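PDB 3MWB: prephenate dehydratase from Arthrobacter aurescens, which probably catalyses the decarboxylation and dehydration of prephenate to 3-phenylpyruvate, a step in the biosynthesis of L-phenylalanine. Local coordinates for residues 80-85 against 183-188; 200-205 against 277-282. All coordinates share one frame; numbering follows the deposited sequence. Where two conformers were deposited one is given.

Contact 1 (80-85 against 183-188)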
loop_
_atom_site.group_PDB
_atom_site.type_symbol
_atom_site.label_atom_id
_atom_site.label_comp_id
_atom_site.label_asym_id
_atom_site.label_seq_id
_atom_site.Cartn_x
_atom_site.Cartn_y
_atom_site.Cartn_z
ATOM N N LEU A 80 19.478 -7.203 -24.084
ATOM C CA LEU A 80 20.763 -6.555 -23.835
ATOM C C LEU A 80 21.027 -6.492 -22.337
ATOM O O LEU A 80 20.088 -6.594 -21.533
ATOM C CB LEU A 80 20.730 -5.137 -24.380
ATOM C CG LEU A 80 20.715 -4.894 -25.880
ATOM C CD1 LEU A 80 20.475 -3.411 -26.105
ATOM C CD2 LEU A 80 22.008 -5.329 -26.538
ATOM N N ARG A 81 22.291 -6.292 -21.963
ATOM C CA ARG A 81 22.663 -6.094 -20.559
ATOM C C ARG A 81 23.636 -4.938 -20.375
ATOM O O ARG A 81 24.635 -4.847 -21.053
ATOM C CB ARG A 81 23.311 -7.346 -19.970
ATOM C CG ARG A 81 22.461 -8.611 -20.084
ATOM C CD ARG A 81 21.239 -8.594 -19.141
ATOM N NE ARG A 81 20.456 -9.813 -19.314
ATOM C CZ ARG A 81 20.781 -10.989 -18.782
ATOM N NH1 ARG A 81 21.866 -11.100 -18.021
ATOM N NH2 ARG A 81 20.012 -12.053 -19.005
ATOM N N ILE A 82 23.340 -4.082 -19.408
ATOM C CA ILE A 82 24.314 -3.125 -18.929
ATOM C C ILE A 82 25.388 -3.868 -18.134
ATOM O O ILE A 82 25.085 -4.542 -17.152
ATOM C CB ILE A 82 23.640 -2.068 -18.030
ATOM C CG1 ILE A 82 22.605 -1.285 -18.850
ATOM C CG2 ILE A 82 24.704 -1.132 -17.417
ATOM C CD1 ILE A 82 21.579 -0.457 -17.995
ATOM N N ILE A 83 26.641 -3.736 -18.554
ATOM C CA ILE A 83 27.762 -4.367 -17.846
ATOM C C ILE A 83 28.615 -3.364 -17.045
ATOM O O ILE A 83 29.412 -3.756 -16.201
ATOM C CB ILE A 83 28.647 -5.148 -18.827
ATOM C CG1 ILE A 83 29.340 -4.197 -19.819
ATOM C CG2 ILE A 83 27.803 -6.176 -19.588
ATOM C CD1 ILE A 83 30.305 -4.942 -20.836
ATOM N N ARG A 84 28.435 -2.073 -17.330
ATOM C CA ARG A 84 29.200 -1.004 -16.698
ATOM C C ARG A 84 28.450 0.297 -16.815
ATOM O O ARG A 84 27.754 0.540 -17.809
ATOM C CB ARG A 84 30.552 -0.826 -17.355
ATOM C CG ARG A 84 31.405 0.280 -16.721
ATOM C CD ARG A 84 32.720 0.461 -17.472
ATOM N NE ARG A 84 33.589 -0.680 -17.261
ATOM C CZ ARG A 84 34.500 -0.756 -16.295
ATOM N NH1 ARG A 84 34.659 0.252 -15.441
ATOM N NH2 ARG A 84 35.239 -1.846 -16.181
ATOM N N GLU A 85 28.599 1.139 -15.801
ATOM C CA GLU A 85 28.098 2.492 -15.892
ATOM C C GLU A 85 29.287 3.428 -15.657
ATOM O O GLU A 85 30.252 3.045 -15.013
ATOM C CB GLU A 85 26.941 2.710 -14.902
ATOM C CG GLU A 85 27.319 2.720 -13.434
ATOM C CD GLU A 85 26.257 3.399 -12.553
ATOM O OE1 GLU A 85 25.158 3.729 -13.052
ATOM O OE2 GLU A 85 26.519 3.584 -11.353
ATOM N N ARG A 183 25.882 10.537 -17.239
ATOM C CA ARG A 183 25.853 9.132 -16.934
ATOM C C ARG A 183 25.765 8.373 -18.249
ATOM O O ARG A 183 24.930 8.686 -19.111
ATOM C CB ARG A 183 24.679 8.810 -16.029
ATOM C CG ARG A 183 24.825 7.491 -15.282
ATOM C CD ARG A 183 23.656 7.237 -14.349
ATOM N NE ARG A 183 23.558 5.799 -14.213
ATOM C CZ ARG A 183 22.541 5.050 -14.605
ATOM N NH1 ARG A 183 21.425 5.576 -15.079
ATOM N NH2 ARG A 183 22.632 3.759 -14.447
ATOM N N PHE A 184 26.672 7.419 -18.412
ATOM C CA PHE A 184 26.696 6.543 -19.570
ATOM C C PHE A 184 26.492 5.093 -19.128
ATOM O O PHE A 184 26.758 4.749 -17.974
ATOM C CB PHE A 184 28.058 6.637 -20.292
ATOM C CG PHE A 184 28.375 8.004 -20.851
ATOM C CD1 PHE A 184 29.018 8.971 -20.052
ATOM C CD2 PHE A 184 28.085 8.310 -22.179
ATOM C CE1 PHE A 184 29.342 10.231 -20.566
ATOM C CE2 PHE A 184 28.391 9.564 -22.716
ATOM C CZ PHE A 184 29.034 10.533 -21.905
ATOM N N ILE A 185 26.063 4.245 -20.060
ATOM C CA ILE A 185 25.997 2.810 -19.822
ATOM C C ILE A 185 26.691 2.063 -20.953
ATOM O O ILE A 185 26.679 2.489 -22.111
ATOM C CB ILE A 185 24.530 2.280 -19.603
ATOM C CG1 ILE A 185 23.602 2.748 -20.736
ATOM C CG2 ILE A 185 24.021 2.684 -18.224
ATOM C CD1 ILE A 185 22.221 2.107 -20.745
ATOM N N LEU A 186 27.337 0.966 -20.601
ATOM C CA LEU A 186 27.990 0.103 -21.583
ATOM C C LEU A 186 27.145 -1.158 -21.693
ATOM O O LEU A 186 26.938 -1.856 -20.722
ATOM C CB LEU A 186 29.410 -0.256 -21.124
ATOM C CG LEU A 186 30.358 -0.986 -22.084
ATOM C CD1 LEU A 186 30.728 -0.119 -23.300
ATOM C CD2 LEU A 186 31.632 -1.402 -21.323
ATOM N N VAL A 187 26.652 -1.432 -22.886
ATOM C CA VAL A 187 25.630 -2.441 -23.061
ATOM C C VAL A 187 26.107 -3.589 -23.953
ATOM O O VAL A 187 26.608 -3.344 -25.029
ATOM C CB VAL A 187 24.373 -1.791 -23.661
ATOM C CG1 VAL A 187 23.277 -2.810 -23.786
ATOM C CG2 VAL A 187 23.918 -0.610 -22.764
ATOM N N SER A 188 25.937 -4.835 -23.510
ATOM C CA SER A 188 26.333 -5.994 -24.314
ATOM C C SER A 188 25.159 -6.944 -24.515
ATOM O O SER A 188 24.074 -6.723 -23.960
ATOM C CB SER A 188 27.484 -6.739 -23.638
ATOM O OG SER A 188 28.589 -5.887 -23.429
#
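Arg183 approaches Glu85 through NE and NH2, both converging on OE1. Arg183 NE to Glu85 OE1 measures 2.9 Å, and OE1 lies within 6° of the guanidinium plane. NE comes from the syn side of OE1 but 32° out of the carboxylate plane, NH2 nearly along the C-O bond, the two flat groups standing 73° apart. OE1 also takes a salt bridge from Lys201, while OE2 accepts the amide of Ala283. An alanine in place of Arg183 removes both guanidinium donors and would probably leave the Glu85 carboxylate less firmly fixed, with Lys201 the remaining charge on OE1. Along the backbone, Arg81 and Ser188 exchange bonds in both directions, Arg81 N reaching Ser188 O at 2.7 Å. Next comes a beta bulge: Ile83 N bonds to Leu186 O, yet Leu186 N bonds to Arg84 O, two residues facing one. Strand 181-188 runs antiparallel between 54-60 and 81-89 in the mixed sheet of the dehydratase region, whose family belongs to the periplasmic-binding-protein clan. On the face of Ile82, Ile185 and Val187, Ile82 CD1 meets Ile185 CD1 at 3.8 Å. Val187 CG1 presses on Leu80 CB at 3.5 Å, and Ile83 CD1 packs on Leu186 CD2 at 3.8 Å.

Contact 2 (200-205 against 277-282)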
loop_
_atom_site.group_PDB
_atom_site.type_symbol
_atom_site.label_atom_id
_atom_site.label_comp_id
_atom_site.label_asym_id
_atom_site.label_seq_id
_atom_site.Cartn_x
_atom_site.Cartn_y
_atom_site.Cartn_z
ATOM N N ASP A 200 26.145 -2.529 -5.969
ATOM C CA ASP A 200 25.720 -2.809 -7.333
ATOM C C ASP A 200 24.415 -2.106 -7.638
ATOM O O ASP A 200 23.701 -1.654 -6.735
ATOM C CB ASP A 200 25.538 -4.320 -7.543
ATOM C CG ASP A 200 26.849 -5.101 -7.454
ATOM O OD1 ASP A 200 27.829 -4.715 -8.103
ATOM O OD2 ASP A 200 26.888 -6.114 -6.730
ATOM N N LYS A 201 24.111 -2.049 -8.932
ATOM C CA LYS A 201 22.874 -1.520 -9.442
ATOM C C LYS A 201 22.215 -2.611 -10.289
ATOM O O LYS A 201 22.899 -3.385 -10.966
ATOM C CB LYS A 201 23.203 -0.298 -10.302
ATOM C CG LYS A 201 22.080 0.684 -10.495
ATOM C CD LYS A 201 22.581 1.993 -11.172
ATOM C CE LYS A 201 23.004 3.092 -10.197
ATOM N NZ LYS A 201 23.442 4.296 -10.970
ATOM N N THR A 202 20.888 -2.679 -10.248
ATOM C CA THR A 202 20.148 -3.570 -11.125
ATOM C C THR A 202 19.121 -2.756 -11.887
ATOM O O THR A 202 18.378 -1.968 -11.292
ATOM C CB THR A 202 19.508 -4.769 -10.356
ATOM O OG1 THR A 202 20.540 -5.603 -9.804
ATOM C CG2 THR A 202 18.616 -5.653 -11.280
ATOM N N THR A 203 19.079 -2.954 -13.202
ATOM C CA THR A 203 18.158 -2.235 -14.083
ATOM C C THR A 203 17.141 -3.195 -14.711
ATOM O O THR A 203 17.494 -4.301 -15.159
ATOM C CB THR A 203 18.930 -1.442 -15.201
ATOM O OG1 THR A 203 19.886 -0.549 -14.608
ATOM C CG2 THR A 203 17.975 -0.605 -16.073
ATOM N N VAL A 204 15.889 -2.754 -14.756
ATOM C CA VAL A 204 14.804 -3.490 -15.393
ATOM C C VAL A 204 13.887 -2.570 -16.197
ATOM O O VAL A 204 13.801 -1.367 -15.940
ATOM C CB VAL A 204 13.920 -4.253 -14.378
ATOM C CG1 VAL A 204 14.669 -5.394 -13.768
ATOM C CG2 VAL A 204 13.334 -3.299 -13.293
ATOM N N VAL A 205 13.190 -3.153 -17.168
ATOM C CA VAL A 205 12.154 -2.423 -17.875
ATOM C C VAL A 205 10.873 -3.195 -17.680
ATOM O O VAL A 205 10.810 -4.380 -18.030
ATOM C CB VAL A 205 12.474 -2.263 -19.392
ATOM C CG1 VAL A 205 11.209 -1.738 -20.159
ATOM C CG2 VAL A 205 13.675 -1.340 -19.588
ATOM N N LEU A 277 17.786 -5.955 -17.427
ATOM C CA LEU A 277 18.862 -5.152 -18.063
ATOM C C LEU A 277 20.215 -5.187 -17.311
ATOM O O LEU A 277 21.101 -4.362 -17.527
ATOM C CB LEU A 277 18.385 -3.711 -18.271
ATOM C CG LEU A 277 17.601 -3.331 -19.534
ATOM C CD1 LEU A 277 18.494 -3.520 -20.751
ATOM C CD2 LEU A 277 16.344 -4.142 -19.691
ATOM N N GLY A 278 20.381 -6.158 -16.438
ATOM C CA GLY A 278 21.690 -6.388 -15.861
ATOM C C GLY A 278 21.843 -5.872 -14.455
ATOM O O GLY A 278 21.094 -4.980 -13.989
ATOM N N SER A 279 22.800 -6.486 -13.768
ATOM C CA SER A 279 23.310 -6.015 -12.485
ATOM C C SER A 279 24.752 -5.665 -12.776
ATOM O O SER A 279 25.414 -6.347 -13.570
ATOM C CB SER A 279 23.231 -7.110 -11.409
ATOM O OG SER A 279 21.882 -7.425 -11.110
ATOM N N TYR A 280 25.227 -4.590 -12.164
ATOM C CA TYR A 280 26.546 -4.051 -12.490
ATOM C C TYR A 280 26.988 -3.111 -11.377
ATOM O O TYR A 280 26.139 -2.556 -10.643
ATOM C CB TYR A 280 26.541 -3.320 -13.867
ATOM C CG TYR A 280 25.449 -2.298 -13.972
ATOM C CD1 TYR A 280 24.154 -2.678 -14.363
ATOM C CD2 TYR A 280 25.667 -0.962 -13.624
ATOM C CE1 TYR A 280 23.114 -1.764 -14.404
ATOM C CE2 TYR A 280 24.584 -0.014 -13.678
ATOM C CZ TYR A 280 23.327 -0.444 -14.077
ATOM O OH TYR A 280 22.252 0.425 -14.176
ATOM N N ALA A 281 28.298 -2.929 -11.261
ATOM C CA ALA A 281 28.889 -2.090 -10.219
ATOM C C ALA A 281 28.451 -0.639 -10.371
ATOM O O ALA A 281 28.405 -0.114 -11.490
ATOM C CB ALA A 281 30.432 -2.191 -10.263
ATOM N N ARG A 282 28.118 -0.003 -9.246
ATOM C CA ARG A 282 27.871 1.445 -9.202
ATOM C C ARG A 282 29.166 2.202 -9.466
ATOM O O ARG A 282 30.198 1.907 -8.843
ATOM C CB ARG A 282 27.291 1.895 -7.847
ATOM C CG ARG A 282 25.917 1.252 -7.492
ATOM C CD ARG A 282 25.282 1.796 -6.186
ATOM N NE ARG A 282 25.414 3.241 -6.003
ATOM C CZ ARG A 282 24.412 4.125 -5.998
ATOM N NH1 ARG A 282 23.151 3.743 -6.160
ATOM N NH2 ARG A 282 24.681 5.420 -5.825
#
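Tyr280 and Thr203 meet through their hydroxyls, Tyr280 OH donating to Thr203 OG1 at 2.6 Å with OG1 at the edge of the ring, in its plane. Thr203 OG1 is also hydrogen-bonded to Asp250 OD1. A second hydroxyl pair lies on the face carrying Thr202 and Ser279: Ser279 OG donates a hydrogen bond to Thr202 OG1, again at 2.6 Å. Outside the segments, Gly253 O pairs with Thr202 OG1 and Ala255 N with Ser279 OG. The strands form the antiparallel pair between the first and last strands of the ACT domain's beta-alpha-beta-beta-alpha-beta fold. Lys201 and Tyr280 are bonded both ways, Lys201 N to Tyr280 O at 2.7 Å. Thr203 faces a beta bulge, its N bonded to Gly278 O and its O to Leu277 N; at a phi of 103° a beta carbon on Gly278 would crowd the carbonyl oxygen of Leu277. Lys201 also packs against the Tyr280 ring. Its CB lies over one face in a CH-pi contact, 4.0 Å from the centroid, and Lys201 CD comes 3.4 Å from Tyr280 OH. Farther along, Val205 CG2 touches Leu277 CD2 at 3.9 Å.

How the contacts relate
Contact 1 belongs to the dehydratase region and contact 2 to the ACT domain, and the two meet directly, their centres about 9 Å apart. Glu85 OE1 bridges to Lys201 NZ at 2.8 Å, so that one oxygen is shared by the like charges of Arg183 and Lys201, whose repulsion it would probably offset. Tyr280 OH packs 3.4 Å from Arg183 NH2. At the backbone, Ile82 N and Leu277 O, 2.9 Å apart, probably share a hydrogen bond between strands 81-89 and 275-281. Neither contact lines the phenylalanine pocket, although the side chain of Arg183 is about 10 Å from a bound phenylalanine and that of Arg282 about 9 Å from one.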